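Local coordinates for salicylate 5-hydroxylase, large oxygenase component (Ralstonia sp., PDB 7C8Z), which hydroxylates salicylate at carbon 5 to give gentisate, as the oxygenase component of a multicomponent, NADH-dependent enzyme system with a Rieske cluster and a mononuclear iron, at residues 89-94 with 105-110; 135-140 with 171-176; 68-73 with 184-189; 75-80 with 95-100. All coordinates share one frame; numbering follows the deposited sequence.

Contact 1. Residues 89-94 with 105-110; sequences GERSVI and VVENVC. With FES (Fe2/s2 (inorganic) cluster), chain I.
Arg91 lays the side of its guanidinium against the carboxylate of Glu107. The grip is side-on and two-pronged: NE of Arg91 donates to OE1 of Glu107 at 2.9 Å. This oxygen lies in the guanidinium plane but is met from above its own carboxylate plane. NH2 of Arg91 reaches Glu107 OE2 on its syn side, tilted from both planes, also at 2.9 Å. The two flat groups are twisted, 45° apart. Arg91 is bent at chi3 (78°), which turns the guanidinium over to the acid. Glu107 reaches out extended, with CG anti to the backbone N (chi1 -179°). Tyr64 and Phe189 make cation-pi contacts with Arg91.

The pair is carried by a beta hairpin, strands 91-97 and 103-107. Ile94 and Val106 form a hydrogen-bonded antiparallel pair, with Ile94 N to Val106 O at 2.9 Å and Val106 N to Ile94 O at 3.0 Å. Beyond the strand, Asn108 N bonds to Ser92 O at 2.8 Å. Asn108 centres an inverse gamma turn. Its ND2 makes a weak 3.4 Å bond to Ser92 OG, while OD1 accepts from the backbone N of Cys118. Ile94 CD1 rests against the side-chain amide of Asn108. Two residues on, Cys110 SG lies 2.7 Å from FE2, consistent with its role as a cluster ligand.

Glu107 OE2 also makes a salt bridge to Lys403, and OE1 takes a hydrogen bond from Gln402, both of the second subunit. Buried between two cationic groups, the acid is probably held ionised, and the hairpin end leading to Cys110 is tied to the subunit interface.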
# COMPACT_ATOMS: atom_id res chain seq x y z
N GLY A 89 -9.76 -20.34 -8.04
CA GLY A 89 -8.59 -20.27 -7.19
C GLY A 89 -7.90 -18.94 -7.39
O GLY A 89 -8.42 -17.90 -6.99
N GLU A 90 -6.73 -18.96 -8.02
CA GLU A 90 -6.04 -17.74 -8.39
C GLU A 90 -5.77 -17.67 -9.89
O GLU A 90 -4.92 -16.90 -10.33
CB GLU A 90 -4.73 -17.61 -7.61
CG GLU A 90 -4.94 -17.50 -6.12
CD GLU A 90 -3.71 -17.02 -5.40
OE1 GLU A 90 -2.70 -16.75 -6.08
OE2 GLU A 90 -3.75 -16.90 -4.16
N ARG A 91 -6.50 -18.45 -10.68
CA ARG A 91 -6.29 -18.54 -12.11
C ARG A 91 -7.44 -17.84 -12.83
O ARG A 91 -8.60 -18.25 -12.68
CB ARG A 91 -6.15 -19.99 -12.56
CG ARG A 91 -4.85 -20.62 -12.12
CD ARG A 91 -4.85 -22.11 -12.28
NE ARG A 91 -4.64 -22.53 -13.66
CZ ARG A 91 -4.58 -23.81 -14.03
NH1 ARG A 91 -4.71 -24.77 -13.13
NH2 ARG A 91 -4.39 -24.12 -15.31
N SER A 92 -7.11 -16.79 -13.57
CA SER A 92 -8.12 -16.06 -14.33
C SER A 92 -8.66 -16.91 -15.47
O SER A 92 -7.89 -17.53 -16.22
CB SER A 92 -7.52 -14.77 -14.88
OG SER A 92 -8.52 -13.80 -15.14
N VAL A 93 -9.99 -16.94 -15.61
CA VAL A 93 -10.66 -17.64 -16.69
C VAL A 93 -11.71 -16.72 -17.30
O VAL A 93 -12.07 -15.69 -16.72
CB VAL A 93 -11.29 -18.97 -16.24
CG1 VAL A 93 -10.21 -19.98 -15.87
CG2 VAL A 93 -12.24 -18.74 -15.07
N ILE A 94 -12.19 -17.10 -18.47
CA ILE A 94 -13.20 -16.37 -19.21
C ILE A 94 -14.36 -17.31 -19.50
O ILE A 94 -14.15 -18.42 -20.02
CB ILE A 94 -12.64 -15.78 -20.51
CG1 ILE A 94 -11.34 -15.01 -20.23
CG2 ILE A 94 -13.67 -14.90 -21.22
CD1 ILE A 94 -10.46 -14.84 -21.43
N VAL A 105 -15.62 -22.13 -21.21
CA VAL A 105 -14.78 -21.53 -20.18
C VAL A 105 -13.34 -21.86 -20.50
O VAL A 105 -12.96 -23.03 -20.55
CB VAL A 105 -15.15 -22.02 -18.77
CG1 VAL A 105 -14.06 -21.61 -17.78
CG2 VAL A 105 -16.49 -21.44 -18.35
N VAL A 106 -12.53 -20.82 -20.73
CA VAL A 106 -11.14 -20.99 -21.12
C VAL A 106 -10.25 -20.24 -20.14
O VAL A 106 -10.68 -19.31 -19.46
CB VAL A 106 -10.88 -20.51 -22.56
CG1 VAL A 106 -11.79 -21.25 -23.53
CG2 VAL A 106 -11.07 -19.00 -22.65
N GLU A 107 -8.99 -20.65 -20.07
CA GLU A 107 -8.05 -19.99 -19.19
C GLU A 107 -7.54 -18.70 -19.82
O GLU A 107 -7.20 -18.66 -21.00
CB GLU A 107 -6.88 -20.92 -18.87
CG GLU A 107 -5.85 -20.30 -17.93
CD GLU A 107 -5.04 -21.34 -17.19
OE1 GLU A 107 -4.43 -20.99 -16.16
OE2 GLU A 107 -5.00 -22.50 -17.64
N ASN A 108 -7.50 -17.63 -19.02
CA ASN A 108 -7.10 -16.30 -19.49
C ASN A 108 -5.59 -16.18 -19.54
O ASN A 108 -5.02 -15.23 -18.98
CB ASN A 108 -7.69 -15.22 -18.56
CG ASN A 108 -7.55 -13.81 -19.13
OD1 ASN A 108 -7.19 -13.62 -20.29
ND2 ASN A 108 -7.82 -12.82 -18.30
N VAL A 109 -4.93 -17.12 -20.20
CA VAL A 109 -3.47 -17.12 -20.36
C VAL A 109 -3.15 -17.47 -21.81
O VAL A 109 -3.68 -18.46 -22.34
CB VAL A 109 -2.79 -18.12 -19.41
CG1 VAL A 109 -1.29 -18.15 -19.66
CG2 VAL A 109 -3.07 -17.75 -17.96
N CYS A 110 -2.29 -16.69 -22.44
CA CYS A 110 -1.99 -16.94 -23.83
C CYS A 110 -1.02 -18.09 -24.00
O CYS A 110 -0.25 -18.44 -23.10
CB CYS A 110 -1.41 -15.70 -24.50
SG CYS A 110 -0.86 -16.11 -26.17
FE1 FES I . 2.72 -13.19 -27.85
FE2 FES I . -0.18 -13.61 -26.88
S1 FES I . 0.75 -13.26 -28.83
S2 FES I . 1.77 -13.52 -25.90

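Contact 2. Residues 135-140 with 171-176; sequences WNYSLK and HGLTKL. With FES (Fe2/s2 (inorganic) cluster), chain I.
Leu173 covers one face of the Tyr137 ring. Its CD2 sits 3.6 Å from the centroid of that ring, only 13° off the normal, a CH-pi contact. Leu173 CG is close as well, 3.4 Å from Tyr137 CD2. The ring edge meets other atoms: Tyr137 CE2 lies 3.8 Å from His171 O, and Gly172 CA is beside it. With CG anti to the carbonyl carbon (chi1 -52°), Tyr137 swings its ring toward the 171-176 segment. Its OH takes part in a hydrogen bond with the backbone N of Ala111, next to Cys110 of the cluster pocket. Trp135 turns one face to the cluster, with its CD1 3.7 Å from S1 of FES.

The other end is looser and faces solvent. There the extended Lys175 chain runs past the carbonyl of Lys140, with CG of Lys175 3.6 Å from Lys140 O. No hydrogen bond crosses between the two segments. The lysine ends go to other acids, Lys175 to Asp142 and Lys140 to Asp98.

The contact joins the cluster-binding three-stranded sheet, through strand 135-137 between 128-130 and 143-145, to the lead-in of strand 175-181. Leu173 also packs on Phe128 and on Val106 of strand 103-107.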
# COMPACT_ATOMS: atom_id res chain seq x y z
N TRP A 135 -2.12 -13.08 -31.47
CA TRP A 135 -2.58 -14.45 -31.66
C TRP A 135 -4.09 -14.48 -31.51
O TRP A 135 -4.64 -13.88 -30.58
CB TRP A 135 -1.92 -15.41 -30.67
CG TRP A 135 -0.56 -15.89 -31.09
CD1 TRP A 135 0.30 -15.25 -31.92
CD2 TRP A 135 0.08 -17.11 -30.70
NE1 TRP A 135 1.45 -15.99 -32.07
CE2 TRP A 135 1.34 -17.13 -31.33
CE3 TRP A 135 -0.28 -18.17 -29.86
CZ2 TRP A 135 2.24 -18.19 -31.16
CZ3 TRP A 135 0.62 -19.22 -29.70
CH2 TRP A 135 1.87 -19.22 -30.35
N ASN A 136 -4.77 -15.16 -32.43
CA ASN A 136 -6.23 -15.19 -32.47
C ASN A 136 -6.74 -16.58 -32.11
O ASN A 136 -6.28 -17.58 -32.67
CB ASN A 136 -6.74 -14.77 -33.85
CG ASN A 136 -8.25 -14.62 -33.91
OD1 ASN A 136 -9.00 -15.58 -33.75
ND2 ASN A 136 -8.71 -13.39 -34.16
N TYR A 137 -7.71 -16.64 -31.19
CA TYR A 137 -8.33 -17.87 -30.73
C TYR A 137 -9.84 -17.82 -30.92
O TYR A 137 -10.46 -16.76 -30.74
CB TYR A 137 -8.05 -18.12 -29.23
CG TYR A 137 -6.61 -18.07 -28.81
CD1 TYR A 137 -5.98 -16.86 -28.56
CD2 TYR A 137 -5.88 -19.23 -28.64
CE1 TYR A 137 -4.65 -16.81 -28.16
CE2 TYR A 137 -4.56 -19.20 -28.25
CZ TYR A 137 -3.95 -17.99 -28.01
OH TYR A 137 -2.63 -17.98 -27.61
N SER A 138 -10.43 -18.97 -31.25
CA SER A 138 -11.88 -19.10 -31.24
C SER A 138 -12.44 -18.84 -29.84
O SER A 138 -11.74 -18.89 -28.83
CB SER A 138 -12.29 -20.49 -31.73
OG SER A 138 -11.93 -21.50 -30.79
N LEU A 139 -13.76 -18.62 -29.79
CA LEU A 139 -14.43 -18.51 -28.50
C LEU A 139 -14.44 -19.82 -27.72
O LEU A 139 -14.91 -19.84 -26.58
CB LEU A 139 -15.86 -18.01 -28.70
CG LEU A 139 -16.02 -16.56 -29.17
CD1 LEU A 139 -17.48 -16.22 -29.39
CD2 LEU A 139 -15.38 -15.59 -28.18
N LYS A 140 -13.93 -20.90 -28.31
CA LYS A 140 -13.74 -22.16 -27.60
C LYS A 140 -12.31 -22.36 -27.13
O LYS A 140 -12.03 -23.35 -26.45
CB LYS A 140 -14.15 -23.34 -28.50
CG LYS A 140 -15.60 -23.31 -28.95
CD LYS A 140 -15.97 -24.57 -29.71
CE LYS A 140 -17.10 -25.31 -29.02
NZ LYS A 140 -18.40 -24.60 -29.15
N HIS A 171 -1.48 -25.60 -29.27
CA HIS A 171 -1.17 -24.35 -28.59
C HIS A 171 -2.40 -23.45 -28.56
O HIS A 171 -2.34 -22.26 -28.88
CB HIS A 171 0.02 -23.67 -29.25
CG HIS A 171 1.29 -24.45 -29.10
ND1 HIS A 171 1.68 -25.42 -30.00
CD2 HIS A 171 2.25 -24.42 -28.14
CE1 HIS A 171 2.83 -25.95 -29.61
NE2 HIS A 171 3.19 -25.36 -28.48
N GLY A 172 -3.53 -24.02 -28.16
CA GLY A 172 -4.71 -23.24 -27.87
C GLY A 172 -4.80 -22.90 -26.40
O GLY A 172 -3.95 -23.28 -25.59
N LEU A 173 -5.83 -22.14 -26.05
CA LEU A 173 -6.06 -21.80 -24.65
C LEU A 173 -6.47 -23.05 -23.88
O LEU A 173 -7.19 -23.91 -24.39
CB LEU A 173 -7.14 -20.73 -24.53
CG LEU A 173 -6.91 -19.46 -25.36
CD1 LEU A 173 -8.12 -18.53 -25.32
CD2 LEU A 173 -5.66 -18.73 -24.87
N THR A 174 -5.97 -23.16 -22.65
CA THR A 174 -6.37 -24.26 -21.78
C THR A 174 -7.88 -24.25 -21.58
O THR A 174 -8.44 -23.28 -21.04
CB THR A 174 -5.65 -24.16 -20.43
OG1 THR A 174 -4.25 -24.42 -20.62
CG2 THR A 174 -6.20 -25.17 -19.44
N LYS A 175 -8.55 -25.30 -22.05
CA LYS A 175 -10.00 -25.38 -21.96
C LYS A 175 -10.41 -26.09 -20.68
O LYS A 175 -9.76 -27.05 -20.25
CB LYS A 175 -10.58 -26.14 -23.16
CG LYS A 175 -10.09 -25.68 -24.51
CD LYS A 175 -10.61 -26.61 -25.58
CE LYS A 175 -9.98 -26.34 -26.92
NZ LYS A 175 -10.64 -27.13 -27.99
N LEU A 176 -11.51 -25.63 -20.09
CA LEU A 176 -12.06 -26.20 -18.88
C LEU A 176 -13.40 -26.86 -19.20
O LEU A 176 -14.10 -26.44 -20.13
CB LEU A 176 -12.26 -25.13 -17.80
CG LEU A 176 -11.01 -24.64 -17.08
CD1 LEU A 176 -10.26 -23.62 -17.94
CD2 LEU A 176 -11.37 -24.03 -15.72
FE1 FES I . 2.72 -13.19 -27.85
FE2 FES I . -0.18 -13.61 -26.88
S1 FES I . 0.75 -13.26 -28.83
S2 FES I . 1.77 -13.52 -25.90

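Contact 3. Residues 68-73 with 184-189; sequences WCYVGL and AVFASF
Strands 69-73 and 184-188 run antiparallel, and a classic beta bulge interrupts their register where Val71 and Gly72 both face Val185. Val185 O accepts two bonds, from Val71 N at 2.9 Å and from Gly72 N at 3.0 Å, both in its carbonyl plane. On one side of the bulge, Cys69 and Ala187 form a hydrogen-bonded pair, with Cys69 N to Ala187 O at 2.9 Å. On the other, Val185 N bonds to Gly72 O. At the backbone angles of Gly72 a side chain would jam against the carbonyl O of Val71, which by itself calls for glycine.

Tyr70 and Phe186 sit at a non-hydrogen-bonded pair. The edge of the Tyr70 ring points to the face of Phe186, a T-shaped stack with planes at 84° and centroids 5.7 Å apart. With CG of Tyr70 anti to its N (chi1 176°), one ring face also meets Gly72 N, 3.5 Å from the ring plane. Val71 splits its branches: CG2 touches Val185 CG1 at 3.6 Å, and CG1 touches Ala187 CB at 3.7 Å. Ser188 CB makes an off-centre CH-pi contact with the six-membered ring of Trp68.

Tyr70 OH bonds with Thr341, and its ring meets His343 edge-to-face, both on strand 338-346 of the other large sheet. Strand 69-73 is the outermost strand at this edge of the Rieske domain's antiparallel sheet, with 184-188 next to it. Here that domain packs on the catalytic domain, as in other ring-hydroxylating oxygenase alpha subunits.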
# COMPACT_ATOMS: atom_id res chain seq x y z
N TRP A 68 -15.85 -28.89 -9.00
CA TRP A 68 -16.48 -27.86 -9.80
C TRP A 68 -16.44 -26.56 -9.01
O TRP A 68 -16.82 -26.53 -7.84
CB TRP A 68 -17.93 -28.21 -10.13
CG TRP A 68 -18.10 -29.42 -10.99
CD1 TRP A 68 -18.42 -30.67 -10.57
CD2 TRP A 68 -18.00 -29.48 -12.42
NE1 TRP A 68 -18.51 -31.52 -11.65
CE2 TRP A 68 -18.26 -30.81 -12.79
CE3 TRP A 68 -17.71 -28.54 -13.41
CZ2 TRP A 68 -18.23 -31.23 -14.12
CZ3 TRP A 68 -17.69 -28.96 -14.73
CH2 TRP A 68 -17.95 -30.29 -15.07
N CYS A 69 -15.97 -25.50 -9.64
CA CYS A 69 -15.90 -24.20 -9.01
C CYS A 69 -16.79 -23.23 -9.77
O CYS A 69 -16.91 -23.31 -10.99
CB CYS A 69 -14.46 -23.68 -8.95
SG CYS A 69 -13.37 -24.69 -7.93
N TYR A 70 -17.42 -22.33 -9.03
CA TYR A 70 -18.41 -21.42 -9.59
C TYR A 70 -17.73 -20.42 -10.53
O TYR A 70 -16.67 -19.88 -10.22
CB TYR A 70 -19.13 -20.69 -8.46
CG TYR A 70 -20.12 -19.63 -8.89
CD1 TYR A 70 -21.43 -19.97 -9.21
CD2 TYR A 70 -19.76 -18.29 -8.94
CE1 TYR A 70 -22.34 -19.00 -9.58
CE2 TYR A 70 -20.66 -17.32 -9.32
CZ TYR A 70 -21.95 -17.68 -9.63
OH TYR A 70 -22.87 -16.73 -10.01
N VAL A 71 -18.35 -20.20 -11.69
CA VAL A 71 -17.88 -19.17 -12.60
C VAL A 71 -18.95 -18.16 -12.98
O VAL A 71 -18.61 -17.08 -13.49
CB VAL A 71 -17.25 -19.77 -13.88
CG1 VAL A 71 -16.03 -20.62 -13.52
CG2 VAL A 71 -18.26 -20.58 -14.66
N GLY A 72 -20.24 -18.43 -12.77
CA GLY A 72 -21.18 -17.32 -12.91
C GLY A 72 -22.60 -17.79 -13.15
O GLY A 72 -22.99 -18.89 -12.77
N LEU A 73 -23.38 -16.88 -13.74
CA LEU A 73 -24.76 -17.13 -14.11
C LEU A 73 -24.93 -17.00 -15.62
O LEU A 73 -24.27 -16.18 -16.27
CB LEU A 73 -25.70 -16.15 -13.41
CG LEU A 73 -25.66 -16.21 -11.88
CD1 LEU A 73 -26.78 -15.36 -11.29
CD2 LEU A 73 -25.76 -17.65 -11.43
N ALA A 184 -27.12 -21.49 -13.26
CA ALA A 184 -25.80 -21.34 -12.67
C ALA A 184 -24.78 -22.11 -13.49
O ALA A 184 -25.09 -23.14 -14.09
CB ALA A 184 -25.79 -21.82 -11.21
N VAL A 185 -23.55 -21.60 -13.50
CA VAL A 185 -22.48 -22.14 -14.34
C VAL A 185 -21.26 -22.37 -13.47
O VAL A 185 -20.73 -21.42 -12.87
CB VAL A 185 -22.14 -21.20 -15.51
CG1 VAL A 185 -21.14 -21.86 -16.44
CG2 VAL A 185 -23.39 -20.80 -16.27
N PHE A 186 -20.83 -23.63 -13.39
CA PHE A 186 -19.60 -24.07 -12.76
C PHE A 186 -18.64 -24.55 -13.83
O PHE A 186 -19.04 -24.87 -14.96
CB PHE A 186 -19.86 -25.21 -11.76
CG PHE A 186 -20.59 -24.78 -10.52
CD1 PHE A 186 -21.90 -24.34 -10.58
CD2 PHE A 186 -19.96 -24.82 -9.29
CE1 PHE A 186 -22.56 -23.94 -9.45
CE2 PHE A 186 -20.62 -24.42 -8.15
CZ PHE A 186 -21.92 -23.98 -8.23
N ALA A 187 -17.37 -24.65 -13.47
CA ALA A 187 -16.35 -25.12 -14.40
C ALA A 187 -15.29 -25.87 -13.61
O ALA A 187 -15.26 -25.85 -12.38
CB ALA A 187 -15.73 -23.96 -15.19
N SER A 188 -14.41 -26.55 -14.35
CA SER A 188 -13.37 -27.32 -13.70
C SER A 188 -12.20 -27.52 -14.66
O SER A 188 -12.41 -27.83 -15.84
CB SER A 188 -13.90 -28.68 -13.24
OG SER A 188 -12.87 -29.52 -12.75
N PHE A 189 -10.99 -27.34 -14.14
CA PHE A 189 -9.80 -27.68 -14.92
C PHE A 189 -9.70 -29.18 -15.10
O PHE A 189 -9.37 -29.67 -16.19
CB PHE A 189 -8.54 -27.15 -14.24
CG PHE A 189 -8.35 -25.66 -14.36
CD1 PHE A 189 -7.84 -25.11 -15.52
CD2 PHE A 189 -8.66 -24.82 -13.30
CE1 PHE A 189 -7.66 -23.75 -15.63
CE2 PHE A 189 -8.48 -23.46 -13.40
CZ PHE A 189 -7.98 -22.92 -14.57

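Contact 4. Residues 75-80 with 95-100; sequences AEIPNP and MVRDPD
Ile77 packs its side chain against Met95 and Arg97, where the loop after strand 69-73 runs alongside the end of strand 91-97 in the antiparallel sheet of the Rieske domain. Ile77 CD1 rests on Met95 CG at 3.7 Å. The CG1 of Ile77 touches the methyl CE of Met95, also at 3.7 Å. Met95 bends at chi3 (86°), which brings CE back alongside the isoleucine.

Arg97 meets the same loop through its carbonyls. Its CG is anti to the backbone N (chi1 176°), and the chain bends at chi3 (-44°), which turns NE toward Ile77 O. NE of Arg97 points almost straight at Ile77 O, which lies at the edge of the guanidinium, near its plane. The modelled distance of 2.4 Å is too short to be trusted, although a hydrogen bond is indicated. The aliphatic part follows the loop onward. CD of Arg97 lies 3.2 Å from Pro78 O, and CB of Arg97 lies 3.4 Å from Asn79 O. The arginine chain thus passes close to the carbonyls of Ile77, Pro78 and Asn79.

Further out, Glu74 makes a salt bridge to Arg97 NH2, and Glu76 OE2 is bonded to Leu73 N and Lys84. Ile103, on strand 103-107, packs against Ile77, Met95 and Arg97 together. Asp98 begins an Asx turn, its OD2 accepting from Asp100 N at 3.3 Å, and its OD1 is bonded by Asn104. At the exposed end two prolines meet, with Pro80 CB 3.7 Å from Pro99 CA.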
# COMPACT_ATOMS: atom_id res chain seq x y z
N ALA A 75 -27.40 -15.71 -17.16
CA ALA A 75 -27.94 -14.39 -17.47
C ALA A 75 -26.86 -13.34 -17.65
O ALA A 75 -27.11 -12.30 -18.28
CB ALA A 75 -28.92 -13.95 -16.38
N GLU A 76 -25.66 -13.56 -17.10
CA GLU A 76 -24.57 -12.61 -17.33
C GLU A 76 -24.07 -12.64 -18.76
O GLU A 76 -23.38 -11.71 -19.19
CB GLU A 76 -23.40 -12.87 -16.38
CG GLU A 76 -23.81 -13.27 -14.97
CD GLU A 76 -22.64 -13.23 -14.00
OE1 GLU A 76 -22.25 -12.13 -13.56
OE2 GLU A 76 -22.10 -14.31 -13.68
N ILE A 77 -24.40 -13.68 -19.53
CA ILE A 77 -23.90 -13.80 -20.90
C ILE A 77 -25.02 -14.30 -21.81
O ILE A 77 -24.95 -15.43 -22.32
CB ILE A 77 -22.67 -14.71 -20.96
CG1 ILE A 77 -22.86 -15.95 -20.09
CG2 ILE A 77 -21.43 -13.96 -20.50
CD1 ILE A 77 -22.02 -17.13 -20.54
N PRO A 78 -26.07 -13.50 -22.05
CA PRO A 78 -27.24 -14.03 -22.77
C PRO A 78 -26.99 -14.26 -24.25
O PRO A 78 -27.51 -15.24 -24.80
CB PRO A 78 -28.30 -12.95 -22.54
CG PRO A 78 -27.52 -11.70 -22.34
CD PRO A 78 -26.27 -12.10 -21.62
N ASN A 79 -26.24 -13.40 -24.91
CA ASN A 79 -26.10 -13.45 -26.35
C ASN A 79 -24.76 -14.05 -26.75
O ASN A 79 -23.81 -14.06 -25.96
CB ASN A 79 -26.23 -12.04 -26.93
CG ASN A 79 -27.49 -11.34 -26.47
OD1 ASN A 79 -28.55 -11.95 -26.36
ND2 ASN A 79 -27.37 -10.05 -26.16
N PRO A 80 -24.64 -14.56 -27.98
CA PRO A 80 -23.35 -15.08 -28.44
C PRO A 80 -22.29 -13.99 -28.47
O PRO A 80 -22.55 -12.85 -28.86
CB PRO A 80 -23.65 -15.61 -29.84
CG PRO A 80 -25.12 -15.85 -29.85
CD PRO A 80 -25.71 -14.80 -28.96
N MET A 95 -15.57 -16.88 -19.14
CA MET A 95 -16.81 -17.61 -19.42
C MET A 95 -17.53 -16.88 -20.54
O MET A 95 -17.96 -15.73 -20.35
CB MET A 95 -17.67 -17.71 -18.17
CG MET A 95 -19.12 -18.10 -18.44
SD MET A 95 -20.19 -17.96 -17.00
CE MET A 95 -20.66 -16.24 -17.09
N VAL A 96 -17.65 -17.51 -21.70
CA VAL A 96 -18.23 -16.87 -22.87
C VAL A 96 -19.35 -17.73 -23.44
O VAL A 96 -19.25 -18.96 -23.47
CB VAL A 96 -17.16 -16.58 -23.95
CG1 VAL A 96 -16.51 -17.88 -24.42
CG2 VAL A 96 -17.76 -15.80 -25.11
N ARG A 97 -20.40 -17.08 -23.92
CA ARG A 97 -21.46 -17.80 -24.60
C ARG A 97 -21.05 -18.07 -26.04
O ARG A 97 -20.71 -17.14 -26.78
CB ARG A 97 -22.77 -17.03 -24.57
CG ARG A 97 -23.87 -17.73 -25.36
CD ARG A 97 -25.25 -17.45 -24.82
NE ARG A 97 -25.31 -17.52 -23.36
CZ ARG A 97 -25.49 -18.64 -22.67
NH1 ARG A 97 -25.64 -19.80 -23.29
NH2 ARG A 97 -25.53 -18.59 -21.34
N ASP A 98 -21.10 -19.33 -26.44
CA ASP A 98 -20.68 -19.75 -27.77
C ASP A 98 -21.74 -19.36 -28.79
O ASP A 98 -22.93 -19.27 -28.46
CB ASP A 98 -20.47 -21.26 -27.81
CG ASP A 98 -19.59 -21.70 -28.96
OD1 ASP A 98 -18.35 -21.70 -28.78
OD2 ASP A 98 -20.13 -22.03 -30.04
N PRO A 99 -21.34 -19.11 -30.05
CA PRO A 99 -22.33 -18.82 -31.10
C PRO A 99 -23.42 -19.87 -31.25
O PRO A 99 -24.51 -19.56 -31.74
CB PRO A 99 -21.46 -18.75 -32.37
CG PRO A 99 -20.15 -18.25 -31.88
CD PRO A 99 -19.96 -18.82 -30.50
N ASP A 100 -23.17 -21.11 -30.82
CA ASP A 100 -24.20 -22.14 -30.91
C ASP A 100 -25.21 -22.07 -29.78
O ASP A 100 -26.29 -22.65 -29.90
CB ASP A 100 -23.56 -23.54 -30.93
CG ASP A 100 -22.65 -23.79 -29.74
OD1 ASP A 100 -22.97 -23.36 -28.61
OD2 ASP A 100 -21.60 -24.45 -29.94

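Overall arrangement
All four contacts belong to the Rieske domain, and each reaches its seven-stranded sheet. Contacts 1 and 2 both touch the [2Fe-2S] cluster, their centres about 11 Å apart. Between them Tyr137 OH packs against Cys110 SG (2.9 Å). Contacts 3 and 4 lie away from the annotated metal sites. Contact 3 encloses the other three along the chain. It lies on the side of the catalytic domain, its centre about 12 Å from that of contact 1. Contact 4 shares strand 91-97 with contact 1, and its Met95 SD packs near Val185 CG1 of contact 3 at 4.1 Å. A salt bridge from Lys140 NZ to Asp98 OD1, 2.9 Å, ties contact 2 to contact 4.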